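Local atomic coordinates of sulfate permease family protein (Vibrio cholerae, PDB entry 4DGH), a protein that probably moves sulfate or related anions across the membrane as a SulP-family transporter, of which this chain is the STAS domain. Residues I51-L56 with L85-N90; P29-A34 with P60-T65. One frame throughout, in Å; residues are numbered along the deposited sequence. Where two conformers were deposited one is given.

In the fold
Both contacts lie within the STAS domain and meet where P60 O comes near N90 ND2. Contact 1 is at the heart of the fold: neighbouring strands 51-55 and 83-87 are joined by backbone hydrogen bonds, with aliphatic side chains on both faces of the parallel sheet. Contact 2, some 14 Å away between centres, joins the loops that lead into helices 32-44 and 64-78, the second being the crossover helix between the strands of contact 1. No direct hydrogen bond spans contact 2; proline, phenylalanine and selenomethionine groups meet there, with one bridging water. A second subunit touches contact 2, whereas no other chain of the assembly reaches contact 1.

Contact 1 of 2, residues I51-L56 with L85-N90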
loop_
_atom_site.group_PDB
_atom_site.type_symbol
_atom_site.label_atom_id
_atom_site.label_comp_id
_atom_site.label_asym_id
_atom_site.label_seq_id
_atom_site.Cartn_x
_atom_site.Cartn_y
_atom_site.Cartn_z
ATOM N N ILE A 51 10.754 22.801 8.420
ATOM C CA ILE A 51 11.472 22.237 7.284
ATOM C C ILE A 51 11.020 20.805 7.030
ATOM O O ILE A 51 10.884 19.971 7.986
ATOM C CB ILE A 51 13.012 22.249 7.493
ATOM C CG1 ILE A 51 13.484 23.726 7.792
ATOM C CG2 ILE A 51 13.759 21.631 6.289
ATOM C CD1 ILE A 51 14.982 23.871 8.078
ATOM N N LEU A 52 10.830 20.477 5.757
ATOM C CA LEU A 52 10.510 19.094 5.371
ATOM C C LEU A 52 11.505 18.623 4.301
ATOM O O LEU A 52 11.572 19.225 3.198
ATOM C CB LEU A 52 9.084 19.024 4.838
ATOM C CG LEU A 52 8.732 17.674 4.200
ATOM C CD1 LEU A 52 8.795 16.508 5.182
ATOM C CD2 LEU A 52 7.416 17.712 3.453
ATOM N N ILE A 53 12.254 17.556 4.602
ATOM C CA ILE A 53 13.117 16.941 3.603
ATOM C C ILE A 53 12.333 15.873 2.873
ATOM O O ILE A 53 11.822 14.921 3.474
ATOM C CB ILE A 53 14.431 16.398 4.192
ATOM C CG1 ILE A 53 15.148 17.579 4.961
ATOM C CG2 ILE A 53 15.303 15.729 3.144
ATOM C CD1 ILE A 53 16.274 17.048 5.854
ATOM N N LEU A 54 12.267 16.038 1.565
ATOM C CA LEU A 54 11.655 15.082 0.703
ATOM C C LEU A 54 12.731 14.234 0.007
ATOM O O LEU A 54 13.458 14.734 -0.865
ATOM C CB LEU A 54 10.826 15.817 -0.338
ATOM C CG LEU A 54 10.129 14.762 -1.130
ATOM C CD1 LEU A 54 8.970 14.202 -0.290
ATOM C CD2 LEU A 54 9.602 15.451 -2.354
ATOM N N ARG A 55 12.859 12.967 0.433
ATOM C CA ARG A 55 13.906 12.009 -0.085
ATOM C C ARG A 55 13.433 11.349 -1.394
ATOM O O ARG A 55 12.372 10.759 -1.423
ATOM C CB ARG A 55 14.213 10.911 0.962
ATOM C CG ARG A 55 14.623 11.525 2.316
ATOM C CD ARG A 55 15.103 10.430 3.286
ATOM N NE ARG A 55 16.315 9.777 2.784
ATOM C CZ ARG A 55 16.956 8.790 3.422
ATOM N NH1 ARG A 55 16.538 8.296 4.602
ATOM N NH2 ARG A 55 18.056 8.346 2.931
ATOM N N LEU A 56 14.212 11.505 -2.444
ATOM C CA LEU A 56 13.906 10.993 -3.759
ATOM C C LEU A 56 14.821 9.827 -4.217
ATOM O O LEU A 56 14.753 9.412 -5.349
ATOM C CB LEU A 56 14.093 12.159 -4.738
ATOM C CG LEU A 56 13.221 13.393 -4.631
ATOM C CD1 LEU A 56 13.196 14.138 -5.969
ATOM C CD2 LEU A 56 11.840 12.971 -4.356
ATOM N N LEU A 85 13.097 20.914 1.406
ATOM C CA LEU A 85 14.353 20.524 0.781
ATOM C C LEU A 85 14.137 19.197 0.021
ATOM O O LEU A 85 13.314 18.394 0.427
ATOM C CB LEU A 85 15.471 20.291 1.807
ATOM C CG LEU A 85 16.150 21.457 2.547
ATOM C CD1 LEU A 85 15.328 22.706 2.747
ATOM C CD2 LEU A 85 16.950 21.043 3.770
ATOM N N ILE A 86 14.941 18.969 -1.031
ATOM C CA ILE A 86 14.871 17.744 -1.746
ATOM C C ILE A 86 16.259 17.106 -1.689
ATOM O O ILE A 86 17.309 17.819 -1.869
ATOM C CB ILE A 86 14.500 18.066 -3.173
ATOM C CG1 ILE A 86 13.002 18.511 -3.264
ATOM C CG2 ILE A 86 14.841 16.882 -4.080
ATOM C CD1 ILE A 86 12.698 18.953 -4.702
ATOM N N SER A 87 16.321 15.799 -1.458
ATOM C CA SER A 87 17.627 15.095 -1.508
ATOM C C SER A 87 17.535 13.821 -2.309
ATOM O O SER A 87 16.486 13.274 -2.436
ATOM C CB SER A 87 18.097 14.739 -0.097
ATOM O OG SER A 87 17.166 13.906 0.626
ATOM N N GLY A 88 18.695 13.358 -2.805
ATOM C CA GLY A 88 18.850 12.012 -3.301
ATOM C C GLY A 88 18.358 11.737 -4.721
ATOM O O GLY A 88 18.330 10.575 -5.119
ATOM N N ALA A 89 17.978 12.766 -5.500
ATOM C CA ALA A 89 17.508 12.486 -6.895
ATOM C C ALA A 89 18.642 11.795 -7.662
ATOM O O ALA A 89 19.771 12.271 -7.583
ATOM C CB ALA A 89 17.089 13.757 -7.644
ATOM N N ASN A 90 18.389 10.708 -8.380
ATOM C CA ASN A 90 19.475 10.163 -9.229
ATOM C C ASN A 90 19.845 11.120 -10.360
ATOM O O ASN A 90 19.234 12.153 -10.486
ATOM C CB ASN A 90 19.189 8.794 -9.757
ATOM C CG ASN A 90 18.004 8.756 -10.720
ATOM O OD1 ASN A 90 17.849 9.599 -11.611
ATOM N ND2 ASN A 90 17.250 7.671 -10.620
HETATM O O HOH W 1 15.970 9.582 -7.869
#
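The flat groups that join L52, L54 and L56 to L85 and S87 are peptide units. L85 O takes L54 N at 2.8 Å in an almost straight bond (N-H...O 178°), and I53 CA makes a CH...O contact with the same oxygen. L54 O likewise receives S87 N at 3.1 Å and has I86 CA close by; L85 N to L52 O and L56 N to S87 O complete the ladder. On one face of the sheet, I51 CG2 and I53 CG1 reach the L85 side chain, with L85 CD2 4.1 Å from I53 CG1. S87 OG lies on this face too, 3.6 Å from I53 CG2 and near R55 CG. Set between the backbone N and the carbonyl carbon (chi1 58°), that hydroxyl is buried and has no hydrogen-bonding partner in the model. These strands are the two ends of a beta-alpha-beta unit whose intervening helix, 64-78, packs on the opposite face against L52 and L54; helix 115-128 covers the face of I53 and S87. The R55 guanidinium makes a cation-pi contact with F115 while its NH2 pairs with E4, and R55 O, together with L26 O, binds a potassium ion. Beyond the last strand pair, L56 turns its side chain onto 85-90: CD1 rests 3.7 Å from I86 CG2, a branch anti to its own backbone N, and CB lies 3.5 Å from S87 O. Past G88, A89 CB approaches L56 CD1 more distantly. A water donates to L56 O at 2.8 Å and accepts from N90 N at 2.7 Å, just before helix 91-99, which N90 OD1 caps through V93 N.

Contact 2 of 2, residues P29-A34 with P60-T65; sequences PFFFAA and PFMDIT
P29 and P60 bring the two backbones to 6.0 Å between CA atoms, and the runs from 29 to 32 and from 60 to 65, directed 37° apart, have spread to 9.0 Å at the F32 and T65 CA atoms. In this STAS fold both are loops that enter helices, 32-44 with F31 at its N-cap and 64-78 with D63 at its N-cap. The two proline rings cross at about a right angle, P29 CD lying 3.7 Å from P60 CD. P29 also serves two aromatic rings: its CB sits over one face of F61 in a CH-pi contact, 4.0 Å from the ring centroid and 24° off the normal, while its CG lies over the centre of the F30 ring. CZ of the F61 ring also meets F30 CE1. Further along the 60-65 segment, the selenomethionine at M62 bends at chi3 (72°) and brings CE to the edge of the F31 ring, in its plane and tightly packed at 3.3 Å from CZ. F32 CZ approaches T65 OG1 obliquely at 3.6 Å. D63 OD1 caps helix 64-78 through G66 N and, more weakly, T65 N, while OD2 accepts from V23 N of a second subunit; Y24 of that subunit meets the F30 ring edge-to-face. Between the loops one water donates to both carbonyls, 2.7 Å from P29 O and 2.8 Å from F61 O.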
loop_
_atom_site.group_PDB
_atom_site.type_symbol
_atom_site.label_atom_id
_atom_site.label_comp_id
_atom_site.label_asym_id
_atom_site.label_seq_id
_atom_site.Cartn_x
_atom_site.Cartn_y
_atom_site.Cartn_z
ATOM N N PRO A 29 8.638 4.775 -8.209
ATOM C CA PRO A 29 8.131 5.773 -9.102
ATOM C C PRO A 29 6.648 6.099 -8.976
ATOM O O PRO A 29 6.229 7.109 -9.488
ATOM C CB PRO A 29 8.453 5.237 -10.474
ATOM C CG PRO A 29 8.631 3.768 -10.283
ATOM C CD PRO A 29 8.759 3.457 -8.845
ATOM N N PHE A 30 5.833 5.223 -8.389
ATOM C CA PHE A 30 4.374 5.466 -8.385
ATOM C C PHE A 30 4.005 5.859 -6.959
ATOM O O PHE A 30 3.341 5.102 -6.194
ATOM C CB PHE A 30 3.640 4.173 -8.896
ATOM C CG PHE A 30 4.281 3.576 -10.140
ATOM C CD1 PHE A 30 4.525 4.359 -11.270
ATOM C CD2 PHE A 30 4.662 2.222 -10.173
ATOM C CE1 PHE A 30 5.088 3.811 -12.395
ATOM C CE2 PHE A 30 5.261 1.696 -11.299
ATOM C CZ PHE A 30 5.457 2.478 -12.418
ATOM N N PHE A 31 4.529 7.013 -6.573
ATOM C CA PHE A 31 4.440 7.450 -5.184
ATOM C C PHE A 31 3.124 8.208 -5.021
ATOM O O PHE A 31 2.905 8.761 -4.002
ATOM C CB PHE A 31 5.624 8.349 -4.830
ATOM C CG PHE A 31 5.796 9.512 -5.812
ATOM C CD1 PHE A 31 5.026 10.674 -5.666
ATOM C CD2 PHE A 31 6.684 9.412 -6.889
ATOM C CE1 PHE A 31 5.157 11.743 -6.551
ATOM C CE2 PHE A 31 6.796 10.477 -7.770
ATOM C CZ PHE A 31 6.015 11.621 -7.618
ATOM N N PHE A 32 2.224 8.163 -6.019
ATOM C CA PHE A 32 0.981 9.004 -6.012
ATOM C C PHE A 32 0.098 8.794 -4.783
ATOM O O PHE A 32 -0.371 9.758 -4.191
ATOM C CB PHE A 32 0.093 8.808 -7.295
ATOM C CG PHE A 32 0.884 8.677 -8.577
ATOM C CD1 PHE A 32 1.484 9.794 -9.162
ATOM C CD2 PHE A 32 1.079 7.428 -9.163
ATOM C CE1 PHE A 32 2.267 9.674 -10.317
ATOM C CE2 PHE A 32 1.858 7.306 -10.319
ATOM C CZ PHE A 32 2.464 8.409 -10.888
ATOM N N ALA A 33 -0.147 7.555 -4.405
ATOM C CA ALA A 33 -1.106 7.342 -3.291
ATOM C C ALA A 33 -0.500 7.905 -1.973
ATOM O O ALA A 33 -1.182 8.598 -1.210
ATOM C CB ALA A 33 -1.513 5.854 -3.138
ATOM N N ALA A 34 0.795 7.659 -1.770
ATOM C CA ALA A 34 1.562 8.273 -0.665
ATOM C C ALA A 34 1.646 9.782 -0.691
ATOM O O ALA A 34 1.513 10.432 0.330
ATOM C CB ALA A 34 2.967 7.722 -0.667
ATOM N N PRO A 60 13.070 6.028 -9.400
ATOM C CA PRO A 60 13.994 5.776 -10.495
ATOM C C PRO A 60 13.768 6.651 -11.748
ATOM O O PRO A 60 14.685 6.848 -12.527
ATOM C CB PRO A 60 13.765 4.262 -10.819
ATOM C CG PRO A 60 12.359 4.021 -10.393
ATOM C CD PRO A 60 12.095 4.913 -9.221
ATOM N N PHE A 61 12.568 7.176 -11.938
ATOM C CA PHE A 61 12.289 8.021 -13.068
ATOM C C PHE A 61 11.010 8.773 -12.682
ATOM O O PHE A 61 10.337 8.394 -11.717
ATOM C CB PHE A 61 12.078 7.242 -14.403
ATOM C CG PHE A 61 10.843 6.382 -14.392
ATOM C CD1 PHE A 61 9.577 6.918 -14.760
ATOM C CD2 PHE A 61 10.916 5.045 -13.956
ATOM C CE1 PHE A 61 8.428 6.116 -14.670
ATOM C CE2 PHE A 61 9.773 4.238 -13.900
ATOM C CZ PHE A 61 8.519 4.807 -14.232
HETATM N N MSE A 62 10.702 9.845 -13.423
HETATM C CA MSE A 62 9.460 10.587 -13.186
HETATM C C MSE A 62 8.957 11.017 -14.536
HETATM O O MSE A 62 9.747 11.437 -15.403
HETATM C CB MSE A 62 9.648 11.891 -12.467
HETATM C CG MSE A 62 10.151 11.601 -11.080
HETATM SE SE MSE A 62 9.790 13.240 -10.046
HETATM C CE MSE A 62 7.891 13.135 -9.875
ATOM N N ASP A 63 7.671 10.807 -14.782
ATOM C CA ASP A 63 7.070 11.327 -15.988
ATOM C C ASP A 63 6.280 12.571 -15.616
ATOM O O ASP A 63 6.243 12.976 -14.422
ATOM C CB ASP A 63 6.225 10.198 -16.721
ATOM C CG ASP A 63 5.140 9.583 -15.856
ATOM O OD1 ASP A 63 4.526 10.320 -15.050
ATOM O OD2 ASP A 63 4.882 8.327 -15.963
ATOM N N ILE A 64 5.611 13.150 -16.630
ATOM C CA ILE A 64 4.767 14.314 -16.427
ATOM C C ILE A 64 3.760 14.104 -15.294
ATOM O O ILE A 64 3.377 15.079 -14.609
ATOM C CB ILE A 64 4.075 14.777 -17.751
ATOM C CG1 ILE A 64 3.795 16.301 -17.714
ATOM C CG2 ILE A 64 2.975 13.775 -18.209
ATOM C CD1 ILE A 64 3.429 16.871 -19.103
ATOM N N THR A 65 3.280 12.889 -15.111
ATOM C CA THR A 65 2.287 12.660 -14.092
ATOM C C THR A 65 2.913 12.760 -12.685
ATOM O O THR A 65 2.295 13.339 -11.756
ATOM C CB THR A 65 1.450 11.324 -14.249
ATOM O OG1 THR A 65 2.303 10.230 -14.022
ATOM C CG2 THR A 65 0.909 11.131 -15.673
HETATM O O HOH W 2 7.760 8.910 -10.742
#